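Local atomic coordinates of glycosyltransferase (PDB entry 7MI0), a protein that probably transfers sugar units as a glycosyltransferase of the GT-B fold, with two Rossmann-like domains. Residues I97-R108 / A119-T130. Residues are numbered along the deposited sequence; the frame is centred on the assembly and turned at random.
Sequences IKKYNVDIVHTR and ATKWTNAKFLTT
His-106 and Leu-128 both carry CG opposite the backbone N (chi1 -170° and 179°), so the two side chains run alongside one another in a common direction. Leu-128 CD2 thereby sits over the centre of one imidazole face, a CH-pi contact 3.8 Å from the ring centroid. Thr-130, with OG1 beside its own backbone N, meets the ring edge in plane: His-106 NE2 and Thr-130 OG1 are 2.7 Å apart in a nearly straight hydrogen bond, while ND1 bonds to Tyr-389 OH, so both ring nitrogens are held and the ring's rotation is fixed. Strands 104-107 and 126-130 run parallel, their segment axes 22° apart. The amides of Val-105 and Thr-107 donate to Lys-126 O and Leu-128 O; Val-105 O and Thr-107 O receive the amides of Leu-128 and Thr-130. On the face of Val-105 and Thr-107, Thr-107 CG2 approaches Phe-127 CE1 to 3.6 Å, and Val-105 packs on Thr-120 CG2. Ahead of the strands, Ile-97 of helix 83-100 sets CG2 against Ala-125 CB at 3.9 Å, and Ile-97 CD1 lies by Thr-123 OG1, which donates to Ala-119 O. The strands join through helix 114-122 as a beta-alpha-beta unit in the parallel sheet of the N-terminal Rossmann-like domain, strand 104-107 lying between 22-26 and 126-131, with helix 378-393 packed against Ile-104 and Lys-126.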
loop_
_atom_site.group_PDB
_atom_site.type_symbol
_atom_site.label_atom_id
_atom_site.label_comp_id
_atom_site.label_asym_id
_atom_site.label_seq_id
_atom_site.Cartn_x
_atom_site.Cartn_y
_atom_site.Cartn_z
ATOM N N ILE A 97 24.006 -14.908 6.562
ATOM C CA ILE A 97 24.718 -14.137 5.545
ATOM C C ILE A 97 25.913 -14.922 5.021
ATOM O O ILE A 97 26.067 -15.116 3.810
ATOM C CB ILE A 97 25.149 -12.772 6.109
ATOM C CG1 ILE A 97 23.925 -11.931 6.466
ATOM C CG2 ILE A 97 26.030 -12.041 5.111
ATOM C CD1 ILE A 97 24.273 -10.573 7.022
ATOM N N LYS A 98 26.772 -15.397 5.928
ATOM C CA LYS A 98 27.959 -16.140 5.512
ATOM C C LYS A 98 27.584 -17.407 4.757
ATOM O O LYS A 98 28.275 -17.808 3.810
ATOM C CB LYS A 98 28.820 -16.486 6.728
ATOM C CG LYS A 98 29.362 -15.278 7.475
ATOM C CD LYS A 98 30.076 -15.691 8.755
ATOM C CE LYS A 98 30.574 -14.477 9.531
ATOM N NZ LYS A 98 31.496 -13.637 8.712
ATOM N N LYS A 99 26.483 -18.043 5.159
ATOM C CA LYS A 99 26.087 -19.315 4.565
ATOM C C LYS A 99 25.699 -19.149 3.102
ATOM O O LYS A 99 26.163 -19.901 2.237
ATOM C CB LYS A 99 24.933 -19.914 5.365
ATOM C CG LYS A 99 24.361 -21.194 4.798
ATOM C CD LYS A 99 23.275 -21.721 5.716
ATOM C CE LYS A 99 22.680 -23.016 5.206
ATOM N NZ LYS A 99 21.627 -23.506 6.137
ATOM N N TYR A 100 24.852 -18.167 2.804
ATOM C CA TYR A 100 24.319 -17.974 1.464
ATOM C C TYR A 100 25.033 -16.868 0.693
ATOM O O TYR A 100 24.568 -16.490 -0.388
ATOM C CB TYR A 100 22.821 -17.679 1.539
ATOM C CG TYR A 100 22.047 -18.729 2.303
ATOM C CD1 TYR A 100 21.668 -19.920 1.694
ATOM C CD2 TYR A 100 21.701 -18.536 3.637
ATOM C CE1 TYR A 100 20.961 -20.893 2.388
ATOM C CE2 TYR A 100 20.991 -19.503 4.342
ATOM C CZ TYR A 100 20.625 -20.679 3.709
ATOM O OH TYR A 100 19.922 -21.644 4.397
ATOM N N ASN A 101 26.153 -16.360 1.214
ATOM C CA ASN A 101 26.888 -15.251 0.605
ATOM C C ASN A 101 25.939 -14.115 0.228
ATOM O O ASN A 101 25.889 -13.660 -0.918
ATOM C CB ASN A 101 27.694 -15.723 -0.605
ATOM C CG ASN A 101 28.624 -16.873 -0.272
ATOM O OD1 ASN A 101 29.698 -16.674 0.298
ATOM N ND2 ASN A 101 28.215 -18.089 -0.628
ATOM N N VAL A 102 25.159 -13.673 1.217
ATOM C CA VAL A 102 24.174 -12.624 0.999
ATOM C C VAL A 102 24.882 -11.325 0.658
ATOM O O VAL A 102 25.840 -10.922 1.331
ATOM C CB VAL A 102 23.287 -12.467 2.245
ATOM C CG1 VAL A 102 22.421 -11.227 2.139
ATOM C CG2 VAL A 102 22.430 -13.708 2.438
ATOM N N ASP A 103 24.412 -10.662 -0.396
ATOM C CA ASP A 103 25.004 -9.410 -0.851
ATOM C C ASP A 103 24.361 -8.187 -0.205
ATOM O O ASP A 103 25.049 -7.196 0.063
ATOM C CB ASP A 103 24.899 -9.318 -2.374
ATOM C CG ASP A 103 25.770 -10.338 -3.074
ATOM O OD1 ASP A 103 26.984 -10.383 -2.771
ATOM O OD2 ASP A 103 25.246 -11.106 -3.912
ATOM N N ILE A 104 23.056 -8.231 0.051
ATOM C CA ILE A 104 22.327 -7.111 0.633
ATOM C C ILE A 104 21.326 -7.662 1.633
ATOM O O ILE A 104 20.620 -8.632 1.341
ATOM C CB ILE A 104 21.590 -6.278 -0.434
ATOM C CG1 ILE A 104 22.572 -5.538 -1.340
ATOM C CG2 ILE A 104 20.619 -5.306 0.210
ATOM C CD1 ILE A 104 21.893 -4.902 -2.529
ATOM N N VAL A 105 21.261 -7.052 2.810
ATOM C CA VAL A 105 20.169 -7.280 3.744
ATOM C C VAL A 105 19.224 -6.093 3.656
ATOM O O VAL A 105 19.641 -4.942 3.835
ATOM C CB VAL A 105 20.679 -7.479 5.178
ATOM C CG1 VAL A 105 19.501 -7.518 6.134
ATOM C CG2 VAL A 105 21.489 -8.752 5.271
ATOM N N HIS A 106 17.954 -6.376 3.384
ATOM C CA HIS A 106 16.933 -5.378 3.079
ATOM C C HIS A 106 15.888 -5.419 4.189
ATOM O O HIS A 106 15.133 -6.391 4.305
ATOM C CB HIS A 106 16.323 -5.682 1.709
ATOM C CG HIS A 106 15.436 -4.605 1.170
ATOM N ND1 HIS A 106 14.949 -4.627 -0.118
ATOM C CD2 HIS A 106 14.941 -3.481 1.740
ATOM C CE1 HIS A 106 14.191 -3.565 -0.321
ATOM N NE2 HIS A 106 14.169 -2.852 0.791
ATOM N N THR A 107 15.848 -4.377 5.014
ATOM C CA THR A 107 14.952 -4.331 6.163
ATOM C C THR A 107 13.786 -3.392 5.892
ATOM O O THR A 107 13.967 -2.289 5.363
ATOM C CB THR A 107 15.684 -3.885 7.433
ATOM O OG1 THR A 107 15.967 -2.482 7.370
ATOM C CG2 THR A 107 16.988 -4.624 7.570
ATOM N N ARG A 108 12.591 -3.833 6.268
ATOM C CA ARG A 108 11.368 -3.052 6.138
ATOM C C ARG A 108 10.679 -2.916 7.490
ATOM O O ARG A 108 9.452 -2.982 7.592
ATOM C CB ARG A 108 10.436 -3.680 5.104
ATOM C CG ARG A 108 11.147 -4.597 4.106
ATOM C CD ARG A 108 10.201 -5.095 3.020
ATOM N NE ARG A 108 9.995 -4.087 1.989
ATOM C CZ ARG A 108 10.253 -4.263 0.701
ATOM N NH1 ARG A 108 10.664 -5.428 0.230
ATOM N NH2 ARG A 108 10.084 -3.247 -0.136
ATOM N N ALA A 119 24.299 -7.368 11.897
ATOM C CA ALA A 119 24.729 -8.483 11.061
ATOM C C ALA A 119 25.509 -7.994 9.850
ATOM O O ALA A 119 26.478 -8.637 9.425
ATOM C CB ALA A 119 23.524 -9.313 10.624
ATOM N N THR A 120 25.112 -6.851 9.287
ATOM C CA THR A 120 25.814 -6.329 8.123
ATOM C C THR A 120 27.086 -5.588 8.510
ATOM O O THR A 120 28.062 -5.611 7.750
ATOM C CB THR A 120 24.896 -5.412 7.313
ATOM O OG1 THR A 120 24.445 -4.333 8.137
ATOM C CG2 THR A 120 23.692 -6.187 6.798
ATOM N N LYS A 121 27.091 -4.932 9.677
ATOM C CA LYS A 121 28.297 -4.262 10.156
ATOM C C LYS A 121 29.454 -5.241 10.298
ATOM O O LYS A 121 30.613 -4.867 10.088
ATOM C CB LYS A 121 28.014 -3.565 11.493
ATOM C CG LYS A 121 29.231 -2.910 12.158
ATOM C CD LYS A 121 29.007 -2.655 13.656
ATOM C CE LYS A 121 30.332 -2.480 14.415
ATOM N NZ LYS A 121 30.239 -2.797 15.884
ATOM N N TRP A 122 29.155 -6.499 10.620
ATOM C CA TRP A 122 30.167 -7.517 10.869
ATOM C C TRP A 122 30.555 -8.307 9.630
ATOM O O TRP A 122 31.612 -8.952 9.631
ATOM C CB TRP A 122 29.668 -8.495 11.929
ATOM C CG TRP A 122 29.368 -7.853 13.234
ATOM C CD1 TRP A 122 29.827 -6.647 13.682
ATOM C CD2 TRP A 122 28.533 -8.377 14.270
ATOM N NE1 TRP A 122 29.331 -6.391 14.938
ATOM C CE2 TRP A 122 28.533 -7.439 15.321
ATOM C CE3 TRP A 122 27.785 -9.552 14.412
ATOM C CZ2 TRP A 122 27.816 -7.640 16.501
ATOM C CZ3 TRP A 122 27.075 -9.750 15.581
ATOM C CH2 TRP A 122 27.096 -8.799 16.612
ATOM N N THR A 123 29.734 -8.287 8.588
ATOM C CA THR A 123 29.970 -9.067 7.383
ATOM C C THR A 123 30.140 -8.133 6.189
ATOM O O THR A 123 30.098 -6.906 6.313
ATOM C CB THR A 123 28.825 -10.056 7.148
ATOM O OG1 THR A 123 27.603 -9.333 6.977
ATOM C CG2 THR A 123 28.677 -10.992 8.338
ATOM N N ASN A 124 30.340 -8.731 5.017
ATOM C CA ASN A 124 30.468 -7.957 3.793
ATOM C C ASN A 124 29.131 -7.473 3.254
ATOM O O ASN A 124 29.121 -6.672 2.312
ATOM C CB ASN A 124 31.178 -8.786 2.728
ATOM C CG ASN A 124 32.639 -8.983 3.040
ATOM O OD1 ASN A 124 33.293 -8.082 3.567
ATOM N ND2 ASN A 124 33.165 -10.165 2.725
ATOM N N ALA A 125 28.018 -7.926 3.827
ATOM C CA ALA A 125 26.705 -7.564 3.317
ATOM C C ALA A 125 26.462 -6.064 3.447
ATOM O O ALA A 125 27.098 -5.367 4.243
ATOM C CB ALA A 125 25.615 -8.339 4.055
ATOM N N LYS A 126 25.528 -5.572 2.640
ATOM C CA LYS A 126 25.106 -4.181 2.635
ATOM C C LYS A 126 23.732 -4.053 3.283
ATOM O O LYS A 126 22.977 -5.024 3.395
ATOM C CB LYS A 126 25.065 -3.629 1.209
ATOM C CG LYS A 126 26.344 -3.843 0.415
ATOM C CD LYS A 126 27.465 -2.963 0.921
ATOM C CE LYS A 126 28.642 -2.979 -0.039
ATOM N NZ LYS A 126 29.672 -1.964 0.323
ATOM N N PHE A 127 23.407 -2.825 3.686
ATOM C CA PHE A 127 22.258 -2.541 4.539
ATOM C C PHE A 127 21.332 -1.569 3.827
ATOM O O PHE A 127 21.701 -0.412 3.595
ATOM C CB PHE A 127 22.729 -1.961 5.875
ATOM C CG PHE A 127 21.654 -1.848 6.916
ATOM C CD1 PHE A 127 20.986 -2.970 7.368
ATOM C CD2 PHE A 127 21.337 -0.620 7.473
ATOM C CE1 PHE A 127 20.001 -2.867 8.338
ATOM C CE2 PHE A 127 20.356 -0.514 8.440
ATOM C CZ PHE A 127 19.690 -1.638 8.873
ATOM N N LEU A 128 20.128 -2.028 3.495
ATOM C CA LEU A 128 19.128 -1.203 2.831
ATOM C C LEU A 128 17.869 -1.152 3.679
ATOM O O LEU A 128 17.380 -2.193 4.128
ATOM C CB LEU A 128 18.794 -1.739 1.435
ATOM C CG LEU A 128 17.736 -0.925 0.683
ATOM C CD1 LEU A 128 18.152 0.538 0.594
ATOM C CD2 LEU A 128 17.471 -1.500 -0.702
ATOM N N THR A 129 17.344 0.056 3.884
ATOM C CA THR A 129 16.109 0.281 4.625
ATOM C C THR A 129 15.056 0.878 3.700
ATOM O O THR A 129 15.343 1.824 2.954
ATOM C CB THR A 129 16.343 1.225 5.809
ATOM O OG1 THR A 129 17.431 0.740 6.602
ATOM C CG2 THR A 129 15.089 1.333 6.675
ATOM N N THR A 130 13.844 0.331 3.754
ATOM C CA THR A 130 12.676 0.928 3.120
ATOM C C THR A 130 11.690 1.329 4.206
ATOM O O THR A 130 11.369 0.523 5.085
ATOM C CB THR A 130 12.004 -0.035 2.135
ATOM O OG1 THR A 130 12.945 -0.439 1.132
ATOM C CG2 THR A 130 10.816 0.639 1.460
#